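Local coordinates for protein alternansucrase (Leuconostoc mesenteroides, PDB 6HVG) that belongs to glycoside hydrolase family 70, large multidomain enzymes built round a circularly permuted (β/α)8 barrel, and carries a calcium ion as well as cell-wall-binding-type repeats, at residues R437-T442 / Q485-E489; N452-M457 / A504-F508; Q686-L691 / W702-D706; N697-M701 / I913-N917. All coordinates share one frame. Numbering follows the deposited sequence.

Contact 1. Residues R437-T442 / Q485-E489; sequences RPLLMT and QTAIE
Residues 437-438 are extended and paired antiparallel with strand 415-416; the chain then turns through 439-442, with Met-441 N to Pro-438 O at 3.0 Å and Thr-442 N to Leu-439 O at 3.1 Å. Facing it, 485-489 is regular helix. The register puts the CA atoms of Met-441 and Gln-485 6.4 Å apart, and those of Arg-437 and Glu-489 10.0 Å. Gln-485, extended (tt), meets the tip of Met-441 (ttp), Met-441 CE to Gln-485 NE2 3.6 Å, while its amide bonds to Asn-393. One turn on, Ile-488 places CD1 4.1 Å from Met-441 CG. Glu-489, folded back (mm), closes the far end with a salt bridge, Arg-437 NH2 to Glu-489 OE1 at 2.8 Å, near the guanidinium plane; Arg-437 NE adds weak bonds of 3.3 Å to both OE1 and OE2 of Glu-489. A buried ion pair beside an apolar patch thus joins the short strand 437-438 and the turn after it to helix 474-495, consistent with the small helical domain IV of family 70 enzymes.

Contact 2. Residues N452-M457 / A504-F508; sequences NYLNFM and AIDSF
Both segments are regular α-helix, 452-457 from helix 447-462 and 504-508 from helix 499-511. Their local axes approach to 10.9 Å and cross at +126°, obliquely antiparallel. The nearest CA pairs are Phe-456 with Phe-508 (6.9 Å) and Met-457 with Ala-504 (7.8 Å); side-chain rings fill the space between the axes. Tyr-453, Phe-456 and Phe-508, all with t chi1, form an aromatic cluster. The edge of Tyr-453 points at the face of Phe-508 in a T-shaped pair, centroids 5.9 Å apart and planes at 74°. Phe-456 meets Phe-508 obliquely (centroids 5.5 Å, planes 42°), and the CB of Phe-508 lies over the Phe-456 ring in a CH-pi contact, 3.8 Å from its centroid. The ring of Phe-456 also reaches the helix backbone, CE2 to Ala-504 O 3.4 Å. Met-457 (mm) curls its CE to 3.9 Å from Ala-504 CB, and Tyr-453 CE1 stands 4.2 Å from Ile-505 CD1. No hydrogen bond links the segments. Around this apolar interface, Tyr-453 also rests on Ile-484 and Ile-488 of helix 474-495 and meets Trp-444, while Phe-508 touches Leu-440 and Trp-515, so the crossing belongs to a three-helix assembly.

Contact 3. Residues Q686-L691 / W702-D706; sequences QFGNSL and WYFLD
The ring of Phe-704 lies against one flank of helix 686-691, with the CG of Gln-686 over its face: a CH-pi contact 3.7 Å from the centroid and 15° off the ring normal. Gln-686 and Phe-704 are also the nearest residues by backbone, CA to CA 6.6 Å. With chi1 m and chi2 near -79°, the Phe-704 ring extends along the helix, meeting residues on one flank, Gln-686 and Phe-687 and, a turn on, Ser-690 and Leu-691: Ser-690 CB is 3.4 Å from Phe-704 CE2, and Leu-691 CD1 is 4.3 Å from Phe-704 CZ. Phe-687 approaches obliquely, centroids 5.6 Å apart and planes at 54°, its CD1 coming to 3.6 Å from Phe-704 CZ near the plane of the Phe-704 ring. Gln-686 (chi1 t, chi2 p) bends so that NE2 donates to Ser-690 OG at 3.1 Å, one turn along the same helix, and lies 3.2 Å from Tyr-703 CB. The helix widens into a pi-type turn at 688-691. Opposite, 702-705 have helical phi/psi without regular bonding, though Leu-705 N reaches Trp-702 O at 3.1 Å; Asp-706, at phi/psi 56/62, then changes the chain's course. Met-813 of helix 807-814 touches Phe-687, Leu-691 and Phe-704, whereas Trp-702 and Leu-705 lean on strand 862-866. The Phe-704 packing therefore sits where a helix following barrel strand 678-679 meets an antiparallel sheet, consistent with the junction of the family's barrel domain A and β-domain C.

Contact 4. Residues N697-M701 / I913-N917; sequences NRSNM and IVGNN
Here an irregular, extended stretch, 697-701, lies against the end of strand 910-915 in the antiparallel sheet, probably domain C of the family 70 fold. CA 698 to 701 and CA 914 to 916 run 159° apart, yet no backbone hydrogen bond joins them, and the nearest CA atoms, Met-701 and Gly-915, are 7.2 Å apart; side chains fill the gap. Asn-916 loses the most surface. Its CB points toward 697-701, and chi1 p brings ND2 to 3.1 Å from Ser-699 O, too poorly angled for a hydrogen bond; ND2 instead bonds to Ser-690 O of helix 681-692, so the amide ties the strand end to that helix beside the loop. Met-701, with all three chi angles m, folds over the strand: SD comes to 3.7 Å from Asn-916 ND2, and CE packs 3.8 Å from Val-914 CG1. Leu-691 and Met-813 touch both Met-701 and Val-914, extending this apolar patch onto helices 681-692 and 807-814. Gly-915, between Val-914 and Asn-916 in the chain, presents only backbone, which bonds to Tyr-1003 of the adjoining strand. Arg-698, third by buried area, stretches out (mtt) alongside Asn-916, Arg-698 CD and Asn-916 CB 4.2 Å apart. Its guanidinium also bonds through NH2 to Gly-694 O and makes a cation-pi contact with Tyr-805. Across the contact, near the guanidinium plane, Arg-698 NH1 donates to Asn-916 O at 3.2 Å, with an N-H...O angle of 139°.

Overall arrangement
From the N terminus, contact 1 opens at 437 and contact 2 at 452; contact 1 closes at 485-489 over 42 mostly helical residues, contact 2 at 504-508 over 46. Their segments alternate, so the two loops cross, and with centres 11 Å apart they meet: Leu-440 O is 3.2 Å from Tyr-453 CZ. Together they tie strand 437-438 and three helices. Contact 3 then closes a span of ten residues, crossed by contact 4, whose span is 211; Asn-689 O and Ser-699 N, 2.9 Å apart, probably hydrogen-bond, joining helix 681-692 to the loop, while Ser-690 O and Asn-916 ND2 (3.2 Å) reach the sheet. The pairs lie on opposite sides of the chain's centre.

Contact 1. Residues R437-T442 / Q485-E489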
loop_
_atom_site.group_PDB
_atom_site.type_symbol
_atom_site.label_atom_id
_atom_site.label_comp_id
_atom_site.label_asym_id
_atom_site.label_seq_id
_atom_site.Cartn_x
_atom_site.Cartn_y
_atom_site.Cartn_z
ATOM N N ARG A 437 -2.557 3.004 -41.501
ATOM C CA ARG A 437 -3.421 1.883 -41.169
ATOM C C ARG A 437 -2.809 1.081 -40.019
ATOM O O ARG A 437 -1.604 1.099 -39.829
ATOM C CB ARG A 437 -3.630 0.982 -42.395
ATOM C CG ARG A 437 -4.567 1.542 -43.461
ATOM C CD ARG A 437 -6.011 1.600 -42.960
ATOM N NE ARG A 437 -6.988 2.089 -43.943
ATOM C CZ ARG A 437 -7.143 3.364 -44.296
ATOM N NH1 ARG A 437 -6.351 4.311 -43.786
ATOM N NH2 ARG A 437 -8.051 3.699 -45.202
ATOM N N PRO A 438 -3.639 0.380 -39.232
ATOM C CA PRO A 438 -3.123 -0.378 -38.104
ATOM C C PRO A 438 -2.312 -1.567 -38.555
ATOM O O PRO A 438 -2.733 -2.312 -39.437
ATOM C CB PRO A 438 -4.388 -0.859 -37.355
ATOM C CG PRO A 438 -5.488 -0.699 -38.301
ATOM C CD PRO A 438 -5.103 0.334 -39.309
ATOM N N LEU A 439 -1.176 -1.768 -37.905
ATOM C CA LEU A 439 -0.325 -2.901 -38.162
ATOM C C LEU A 439 -1.092 -4.213 -38.048
ATOM O O LEU A 439 -0.867 -5.149 -38.817
ATOM C CB LEU A 439 0.848 -2.896 -37.175
ATOM C CG LEU A 439 1.998 -3.863 -37.453
ATOM C CD1 LEU A 439 2.672 -3.618 -38.794
ATOM C CD2 LEU A 439 3.010 -3.746 -36.342
ATOM N N LEU A 440 -1.993 -4.294 -37.081
ATOM C CA LEU A 440 -2.769 -5.511 -36.843
ATOM C C LEU A 440 -3.825 -5.845 -37.914
ATOM O O LEU A 440 -4.475 -6.897 -37.839
ATOM C CB LEU A 440 -3.430 -5.457 -35.459
ATOM C CG LEU A 440 -2.509 -5.430 -34.223
ATOM C CD1 LEU A 440 -3.317 -5.232 -32.951
ATOM C CD2 LEU A 440 -1.700 -6.714 -34.116
ATOM N N MET A 441 -3.978 -4.976 -38.908
ATOM C CA MET A 441 -4.792 -5.275 -40.096
ATOM C C MET A 441 -4.084 -6.262 -41.026
ATOM O O MET A 441 -4.742 -6.966 -41.792
ATOM C CB MET A 441 -5.126 -3.971 -40.848
ATOM C CG MET A 441 -6.151 -4.094 -41.981
ATOM S SD MET A 441 -6.518 -2.522 -42.819
ATOM C CE MET A 441 -5.008 -2.252 -43.745
ATOM N N THR A 442 -2.750 -6.304 -40.935
ATOM C CA THR A 442 -1.871 -7.009 -41.860
ATOM C C THR A 442 -0.888 -7.979 -41.204
ATOM O O THR A 442 -0.452 -8.933 -41.836
ATOM C CB THR A 442 -1.077 -5.968 -42.663
ATOM O OG1 THR A 442 -1.999 -5.227 -43.484
ATOM C CG2 THR A 442 -0.006 -6.627 -43.554
ATOM N N GLN A 485 -10.190 -6.762 -43.732
ATOM C CA GLN A 485 -9.559 -5.558 -44.284
ATOM C C GLN A 485 -10.510 -4.842 -45.235
ATOM O O GLN A 485 -10.665 -3.627 -45.165
ATOM C CB GLN A 485 -8.235 -5.873 -45.000
ATOM C CG GLN A 485 -7.631 -4.661 -45.714
ATOM C CD GLN A 485 -6.222 -4.891 -46.230
ATOM O OE1 GLN A 485 -5.636 -5.946 -46.012
ATOM N NE2 GLN A 485 -5.677 -3.892 -46.924
ATOM N N THR A 486 -11.138 -5.608 -46.122
ATOM C CA THR A 486 -12.100 -5.071 -47.064
ATOM C C THR A 486 -13.205 -4.342 -46.262
ATOM O O THR A 486 -13.464 -3.157 -46.460
ATOM C CB THR A 486 -12.650 -6.197 -47.982
ATOM O OG1 THR A 486 -11.618 -6.607 -48.888
ATOM C CG2 THR A 486 -13.881 -5.735 -48.779
ATOM N N ALA A 487 -13.807 -5.040 -45.313
ATOM C CA ALA A 487 -14.866 -4.458 -44.492
ATOM C C ALA A 487 -14.418 -3.194 -43.795
ATOM O O ALA A 487 -15.207 -2.271 -43.632
ATOM C CB ALA A 487 -15.363 -5.474 -43.475
ATOM N N ILE A 488 -13.163 -3.160 -43.360
ATOM C CA ILE A 488 -12.624 -1.979 -42.726
ATOM C C ILE A 488 -12.629 -0.799 -43.693
ATOM O O ILE A 488 -13.032 0.308 -43.329
ATOM C CB ILE A 488 -11.201 -2.219 -42.167
ATOM C CG1 ILE A 488 -11.287 -3.037 -40.875
ATOM C CG2 ILE A 488 -10.484 -0.892 -41.855
ATOM C CD1 ILE A 488 -9.968 -3.630 -40.427
ATOM N N GLU A 489 -12.193 -1.019 -44.921
ATOM C CA GLU A 489 -12.098 0.077 -45.878
ATOM C C GLU A 489 -13.469 0.622 -46.259
ATOM O O GLU A 489 -13.599 1.804 -46.622
ATOM C CB GLU A 489 -11.322 -0.352 -47.109
ATOM C CG GLU A 489 -9.887 -0.788 -46.836
ATOM C CD GLU A 489 -8.931 0.355 -46.492
ATOM O OE1 GLU A 489 -9.384 1.469 -46.178
ATOM O OE2 GLU A 489 -7.711 0.105 -46.522
#

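Contact 2. Residues N452-M457 / A504-F508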
loop_
_atom_site.group_PDB
_atom_site.type_symbol
_atom_site.label_atom_id
_atom_site.label_comp_id
_atom_site.label_asym_id
_atom_site.label_seq_id
_atom_site.Cartn_x
_atom_site.Cartn_y
_atom_site.Cartn_z
ATOM N N ASN A 452 -7.659 -14.127 -32.385
ATOM C CA ASN A 452 -8.397 -13.261 -31.465
ATOM C C ASN A 452 -8.777 -11.938 -32.130
ATOM O O ASN A 452 -9.904 -11.472 -31.974
ATOM C CB ASN A 452 -7.605 -13.009 -30.183
ATOM C CG ASN A 452 -7.540 -14.228 -29.282
ATOM O OD1 ASN A 452 -8.324 -15.152 -29.410
ATOM N ND2 ASN A 452 -6.614 -14.219 -28.350
ATOM N N TYR A 453 -7.847 -11.355 -32.876
ATOM C CA TYR A 453 -8.118 -10.152 -33.645
ATOM C C TYR A 453 -9.294 -10.377 -34.579
ATOM O O TYR A 453 -10.203 -9.570 -34.614
ATOM C CB TYR A 453 -6.891 -9.738 -34.456
ATOM C CG TYR A 453 -7.171 -8.756 -35.580
ATOM C CD1 TYR A 453 -7.198 -7.388 -35.351
ATOM C CD2 TYR A 453 -7.392 -9.193 -36.863
ATOM C CE1 TYR A 453 -7.440 -6.488 -36.379
ATOM C CE2 TYR A 453 -7.640 -8.305 -37.905
ATOM C CZ TYR A 453 -7.656 -6.956 -37.666
ATOM O OH TYR A 453 -7.909 -6.110 -38.716
ATOM N N LEU A 454 -9.271 -11.478 -35.327
ATOM C CA LEU A 454 -10.323 -11.790 -36.290
ATOM C C LEU A 454 -11.671 -11.939 -35.623
ATOM O O LEU A 454 -12.650 -11.350 -36.090
ATOM C CB LEU A 454 -10.017 -13.076 -37.064
ATOM C CG LEU A 454 -8.808 -12.984 -37.981
ATOM C CD1 LEU A 454 -8.468 -14.367 -38.488
ATOM C CD2 LEU A 454 -9.036 -12.046 -39.164
ATOM N N ASN A 455 -11.719 -12.690 -34.526
ATOM C CA ASN A 455 -12.963 -12.853 -33.778
ATOM C C ASN A 455 -13.478 -11.521 -33.191
ATOM O O ASN A 455 -14.672 -11.259 -33.210
ATOM C CB ASN A 455 -12.792 -13.859 -32.650
ATOM C CG ASN A 455 -12.564 -15.252 -33.149
ATOM O OD1 ASN A 455 -12.725 -15.537 -34.329
ATOM N ND2 ASN A 455 -12.195 -16.136 -32.256
ATOM N N PHE A 456 -12.582 -10.689 -32.668
ATOM C CA PHE A 456 -12.969 -9.405 -32.094
ATOM C C PHE A 456 -13.542 -8.437 -33.151
ATOM O O PHE A 456 -14.598 -7.846 -32.941
ATOM C CB PHE A 456 -11.774 -8.778 -31.389
ATOM C CG PHE A 456 -12.069 -7.475 -30.715
ATOM C CD1 PHE A 456 -12.575 -7.453 -29.431
ATOM C CD2 PHE A 456 -11.764 -6.269 -31.332
ATOM C CE1 PHE A 456 -12.810 -6.251 -28.784
ATOM C CE2 PHE A 456 -12.016 -5.063 -30.702
ATOM C CZ PHE A 456 -12.558 -5.062 -29.433
ATOM N N MET A 457 -12.849 -8.276 -34.273
ATOM C CA MET A 457 -13.301 -7.375 -35.338
ATOM C C MET A 457 -14.594 -7.857 -35.981
ATOM O O MET A 457 -15.461 -7.040 -36.302
ATOM C CB MET A 457 -12.244 -7.224 -36.421
ATOM C CG MET A 457 -10.965 -6.556 -35.948
ATOM S SD MET A 457 -11.063 -4.771 -35.759
ATOM C CE MET A 457 -10.901 -4.645 -33.999
ATOM N N ALA A 504 -11.355 0.834 -31.855
ATOM C CA ALA A 504 -11.471 -0.626 -31.992
ATOM C C ALA A 504 -10.127 -1.335 -31.747
ATOM O O ALA A 504 -10.060 -2.321 -31.024
ATOM C CB ALA A 504 -12.013 -0.976 -33.361
ATOM N N ILE A 505 -9.057 -0.804 -32.322
ATOM C CA ILE A 505 -7.727 -1.356 -32.088
ATOM C C ILE A 505 -7.330 -1.221 -30.628
ATOM O O ILE A 505 -6.953 -2.206 -29.998
ATOM C CB ILE A 505 -6.665 -0.723 -33.024
ATOM C CG1 ILE A 505 -6.960 -1.095 -34.485
ATOM C CG2 ILE A 505 -5.258 -1.167 -32.656
ATOM C CD1 ILE A 505 -7.026 -2.583 -34.785
ATOM N N ASP A 506 -7.461 -0.014 -30.086
ATOM C CA ASP A 506 -7.108 0.264 -28.688
ATOM C C ASP A 506 -7.794 -0.712 -27.737
ATOM O O ASP A 506 -7.148 -1.266 -26.840
ATOM C CB ASP A 506 -7.487 1.693 -28.296
ATOM C CG ASP A 506 -6.500 2.734 -28.804
ATOM O OD1 ASP A 506 -5.311 2.398 -29.056
ATOM O OD2 ASP A 506 -6.920 3.910 -28.915
ATOM N N SER A 507 -9.095 -0.925 -27.951
ATOM C CA SER A 507 -9.884 -1.843 -27.139
ATOM C C SER A 507 -9.436 -3.286 -27.270
ATOM O O SER A 507 -9.367 -4.010 -26.274
ATOM C CB SER A 507 -11.377 -1.744 -27.494
ATOM O OG SER A 507 -11.919 -0.544 -27.000
ATOM N N PHE A 508 -9.179 -3.709 -28.507
ATOM C CA PHE A 508 -8.747 -5.064 -28.758
ATOM C C PHE A 508 -7.404 -5.343 -28.097
ATOM O O PHE A 508 -7.193 -6.421 -27.520
ATOM C CB PHE A 508 -8.641 -5.355 -30.243
ATOM C CG PHE A 508 -7.804 -6.556 -30.532
ATOM C CD1 PHE A 508 -8.212 -7.813 -30.124
ATOM C CD2 PHE A 508 -6.582 -6.412 -31.149
ATOM C CE1 PHE A 508 -7.428 -8.908 -30.360
ATOM C CE2 PHE A 508 -5.790 -7.497 -31.379
ATOM C CZ PHE A 508 -6.219 -8.749 -30.991
#

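Contact 3. Residues Q686-L691 / W702-D706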
loop_
_atom_site.group_PDB
_atom_site.type_symbol
_atom_site.label_atom_id
_atom_site.label_comp_id
_atom_site.label_asym_id
_atom_site.label_seq_id
_atom_site.Cartn_x
_atom_site.Cartn_y
_atom_site.Cartn_z
ATOM N N GLN A 686 4.127 5.618 21.266
ATOM C CA GLN A 686 3.599 5.402 22.600
ATOM C C GLN A 686 2.264 6.142 22.806
ATOM O O GLN A 686 1.430 5.689 23.581
ATOM C CB GLN A 686 4.617 5.848 23.645
ATOM C CG GLN A 686 4.424 5.244 25.025
ATOM C CD GLN A 686 4.541 3.753 24.990
ATOM O OE1 GLN A 686 5.590 3.222 24.672
ATOM N NE2 GLN A 686 3.452 3.064 25.280
ATOM N N PHE A 687 2.061 7.279 22.141
ATOM C CA PHE A 687 0.763 7.935 22.189
ATOM C C PHE A 687 -0.285 7.025 21.577
ATOM O O PHE A 687 -1.401 6.930 22.075
ATOM C CB PHE A 687 0.751 9.261 21.416
ATOM C CG PHE A 687 1.505 10.384 22.078
ATOM C CD1 PHE A 687 1.358 10.646 23.419
ATOM C CD2 PHE A 687 2.337 11.209 21.330
ATOM C CE1 PHE A 687 2.035 11.696 24.001
ATOM C CE2 PHE A 687 3.020 12.253 21.910
ATOM C CZ PHE A 687 2.859 12.506 23.245
ATOM N N GLY A 688 0.084 6.366 20.481
ATOM C CA GLY A 688 -0.790 5.403 19.819
ATOM C C GLY A 688 -1.271 4.316 20.769
ATOM O O GLY A 688 -2.459 4.070 20.860
ATOM N N ASN A 689 -0.343 3.687 21.488
ATOM C CA ASN A 689 -0.643 2.545 22.325
ATOM C C ASN A 689 -1.289 2.906 23.655
ATOM O O ASN A 689 -2.140 2.163 24.143
ATOM C CB ASN A 689 0.637 1.750 22.601
ATOM C CG ASN A 689 1.258 1.183 21.338
ATOM O OD1 ASN A 689 0.562 0.905 20.360
ATOM N ND2 ASN A 689 2.567 1.015 21.349
ATOM N N SER A 690 -0.883 4.023 24.246
ATOM C CA SER A 690 -1.372 4.414 25.573
ATOM C C SER A 690 -2.544 5.387 25.616
ATOM O O SER A 690 -3.237 5.438 26.615
ATOM C CB SER A 690 -0.230 5.002 26.387
ATOM O OG SER A 690 0.768 4.026 26.591
ATOM N N LEU A 691 -2.774 6.153 24.559
ATOM C CA LEU A 691 -3.857 7.143 24.583
ATOM C C LEU A 691 -4.708 7.193 23.325
ATOM O O LEU A 691 -5.925 7.160 23.377
ATOM C CB LEU A 691 -3.260 8.523 24.773
ATOM C CG LEU A 691 -2.718 8.872 26.140
ATOM C CD1 LEU A 691 -1.861 10.125 26.041
ATOM C CD2 LEU A 691 -3.862 9.079 27.113
ATOM N N TRP A 702 2.650 3.910 32.257
ATOM C CA TRP A 702 3.982 3.416 32.659
ATOM C C TRP A 702 4.970 3.330 31.502
ATOM O O TRP A 702 6.135 3.653 31.671
ATOM C CB TRP A 702 3.880 2.024 33.317
ATOM C CG TRP A 702 5.174 1.507 33.918
ATOM C CD1 TRP A 702 5.775 1.940 35.083
ATOM C CD2 TRP A 702 6.009 0.465 33.410
ATOM N NE1 TRP A 702 6.943 1.238 35.314
ATOM C CE2 TRP A 702 7.107 0.327 34.302
ATOM C CE3 TRP A 702 5.951 -0.362 32.282
ATOM C CZ2 TRP A 702 8.118 -0.608 34.100
ATOM C CZ3 TRP A 702 6.966 -1.282 32.074
ATOM C CH2 TRP A 702 8.038 -1.392 32.982
ATOM N N TYR A 703 4.506 2.904 30.332
ATOM C CA TYR A 703 5.406 2.712 29.190
ATOM C C TYR A 703 6.091 3.991 28.698
ATOM O O TYR A 703 7.173 3.912 28.114
ATOM C CB TYR A 703 4.698 1.989 28.036
ATOM C CG TYR A 703 4.484 0.516 28.332
ATOM C CD1 TYR A 703 5.541 -0.380 28.263
ATOM C CD2 TYR A 703 3.231 0.025 28.710
ATOM C CE1 TYR A 703 5.360 -1.718 28.545
ATOM C CE2 TYR A 703 3.045 -1.308 29.004
ATOM C CZ TYR A 703 4.115 -2.168 28.920
ATOM O OH TYR A 703 3.932 -3.484 29.205
ATOM N N PHE A 704 5.479 5.147 28.944
ATOM C CA PHE A 704 6.097 6.422 28.584
ATOM C C PHE A 704 7.428 6.656 29.301
ATOM O O PHE A 704 8.306 7.343 28.765
ATOM C CB PHE A 704 5.170 7.589 28.894
ATOM C CG PHE A 704 4.081 7.800 27.881
ATOM C CD1 PHE A 704 4.341 8.419 26.700
ATOM C CD2 PHE A 704 2.786 7.410 28.148
ATOM C CE1 PHE A 704 3.328 8.646 25.784
ATOM C CE2 PHE A 704 1.765 7.636 27.242
ATOM C CZ PHE A 704 2.037 8.247 26.053
ATOM N N LEU A 705 7.572 6.097 30.496
ATOM C CA LEU A 705 8.757 6.324 31.314
ATOM C C LEU A 705 10.016 5.660 30.752
ATOM O O LEU A 705 11.097 6.248 30.851
ATOM C CB LEU A 705 8.517 5.841 32.753
ATOM C CG LEU A 705 7.344 6.462 33.525
ATOM C CD1 LEU A 705 7.261 5.925 34.942
ATOM C CD2 LEU A 705 7.453 7.976 33.576
ATOM N N ASP A 706 9.880 4.446 30.198
ATOM C CA ASP A 706 11.000 3.644 29.709
ATOM C C ASP A 706 11.994 3.473 30.859
ATOM O O ASP A 706 13.125 3.948 30.793
ATOM C CB ASP A 706 11.618 4.305 28.468
ATOM C CG ASP A 706 12.786 3.513 27.874
ATOM O OD1 ASP A 706 12.766 2.269 27.931
ATOM O OD2 ASP A 706 13.728 4.136 27.325
#

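Contact 4. Residues N697-M701 / I913-N917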
loop_
_atom_site.group_PDB
_atom_site.type_symbol
_atom_site.label_atom_id
_atom_site.label_comp_id
_atom_site.label_asym_id
_atom_site.label_seq_id
_atom_site.Cartn_x
_atom_site.Cartn_y
_atom_site.Cartn_z
ATOM N N ASN A 697 -8.457 -1.538 25.390
ATOM C CA ASN A 697 -7.230 -2.154 25.857
ATOM C C ASN A 697 -6.090 -1.333 25.335
ATOM O O ASN A 697 -5.877 -1.291 24.147
ATOM C CB ASN A 697 -7.146 -3.626 25.463
ATOM C CG ASN A 697 -8.183 -4.487 26.217
ATOM O OD1 ASN A 697 -7.840 -5.247 27.131
ATOM N ND2 ASN A 697 -9.461 -4.345 25.854
ATOM N N ARG A 698 -5.418 -0.618 26.236
ATOM C CA ARG A 698 -4.347 0.300 25.888
ATOM C C ARG A 698 -3.165 -0.032 26.755
ATOM O O ARG A 698 -3.354 -0.523 27.851
ATOM C CB ARG A 698 -4.826 1.715 26.166
ATOM C CG ARG A 698 -5.949 2.175 25.248
ATOM C CD ARG A 698 -6.444 3.573 25.623
ATOM N NE ARG A 698 -7.530 4.003 24.740
ATOM C CZ ARG A 698 -8.526 4.823 25.087
ATOM N NH1 ARG A 698 -8.601 5.346 26.310
ATOM N NH2 ARG A 698 -9.474 5.124 24.204
ATOM N N SER A 699 -1.953 0.218 26.277
ATOM C CA SER A 699 -0.778 0.065 27.126
ATOM C C SER A 699 -0.798 1.112 28.258
ATOM O O SER A 699 -1.285 2.246 28.098
ATOM C CB SER A 699 0.503 0.214 26.312
ATOM O OG SER A 699 0.426 -0.511 25.112
ATOM N N ASN A 700 -0.314 0.715 29.422
ATOM C CA ASN A 700 -0.252 1.626 30.541
ATOM C C ASN A 700 0.621 2.856 30.280
ATOM O O ASN A 700 1.565 2.824 29.475
ATOM C CB ASN A 700 0.264 0.904 31.776
ATOM C CG ASN A 700 -0.793 0.064 32.431
ATOM O OD1 ASN A 700 -1.909 -0.052 31.932
ATOM N ND2 ASN A 700 -0.439 -0.557 33.542
ATOM N N MET A 701 0.281 3.943 30.967
ATOM C CA MET A 701 1.050 5.168 30.911
ATOM C C MET A 701 2.471 4.912 31.397
ATOM O O MET A 701 3.388 5.616 30.998
ATOM C CB MET A 701 0.400 6.242 31.769
ATOM C CG MET A 701 -1.039 6.585 31.409
ATOM S SD MET A 701 -1.308 7.222 29.751
ATOM C CE MET A 701 -0.427 8.773 29.859
ATOM N N ILE A 913 -1.239 15.953 34.686
ATOM C CA ILE A 913 -1.733 14.658 35.111
ATOM C C ILE A 913 -2.606 14.100 33.991
ATOM O O ILE A 913 -3.531 14.778 33.539
ATOM C CB ILE A 913 -2.577 14.772 36.392
ATOM C CG1 ILE A 913 -1.790 15.511 37.481
ATOM C CG2 ILE A 913 -2.982 13.382 36.872
ATOM C CD1 ILE A 913 -2.641 15.929 38.652
ATOM N N VAL A 914 -2.340 12.863 33.569
ATOM C CA VAL A 914 -3.110 12.247 32.486
ATOM C C VAL A 914 -3.348 10.760 32.714
ATOM O O VAL A 914 -2.507 10.063 33.246
ATOM C CB VAL A 914 -2.453 12.509 31.117
ATOM C CG1 VAL A 914 -0.966 12.326 31.202
ATOM C CG2 VAL A 914 -3.034 11.634 30.016
ATOM N N GLY A 915 -4.531 10.300 32.315
ATOM C CA GLY A 915 -4.915 8.897 32.412
ATOM C C GLY A 915 -5.613 8.424 31.158
ATOM O O GLY A 915 -6.137 9.232 30.397
ATOM N N ASN A 916 -5.625 7.106 30.958
ATOM C CA ASN A 916 -6.226 6.466 29.771
ATOM C C ASN A 916 -7.389 5.565 30.126
ATOM O O ASN A 916 -7.734 4.675 29.360
ATOM C CB ASN A 916 -5.163 5.649 29.025
ATOM C CG ASN A 916 -4.523 4.578 29.895
ATOM O OD1 ASN A 916 -5.081 4.150 30.902
ATOM N ND2 ASN A 916 -3.339 4.141 29.500
ATOM N N ASN A 917 -7.993 5.808 31.285
ATOM C CA ASN A 917 -9.051 4.964 31.806
ATOM C C ASN A 917 -10.295 5.801 32.125
ATOM O O ASN A 917 -10.356 6.454 33.173
ATOM C CB ASN A 917 -8.540 4.243 33.047
ATOM C CG ASN A 917 -9.558 3.295 33.629
ATOM O OD1 ASN A 917 -10.691 3.179 33.134
ATOM N ND2 ASN A 917 -9.164 2.610 34.689
#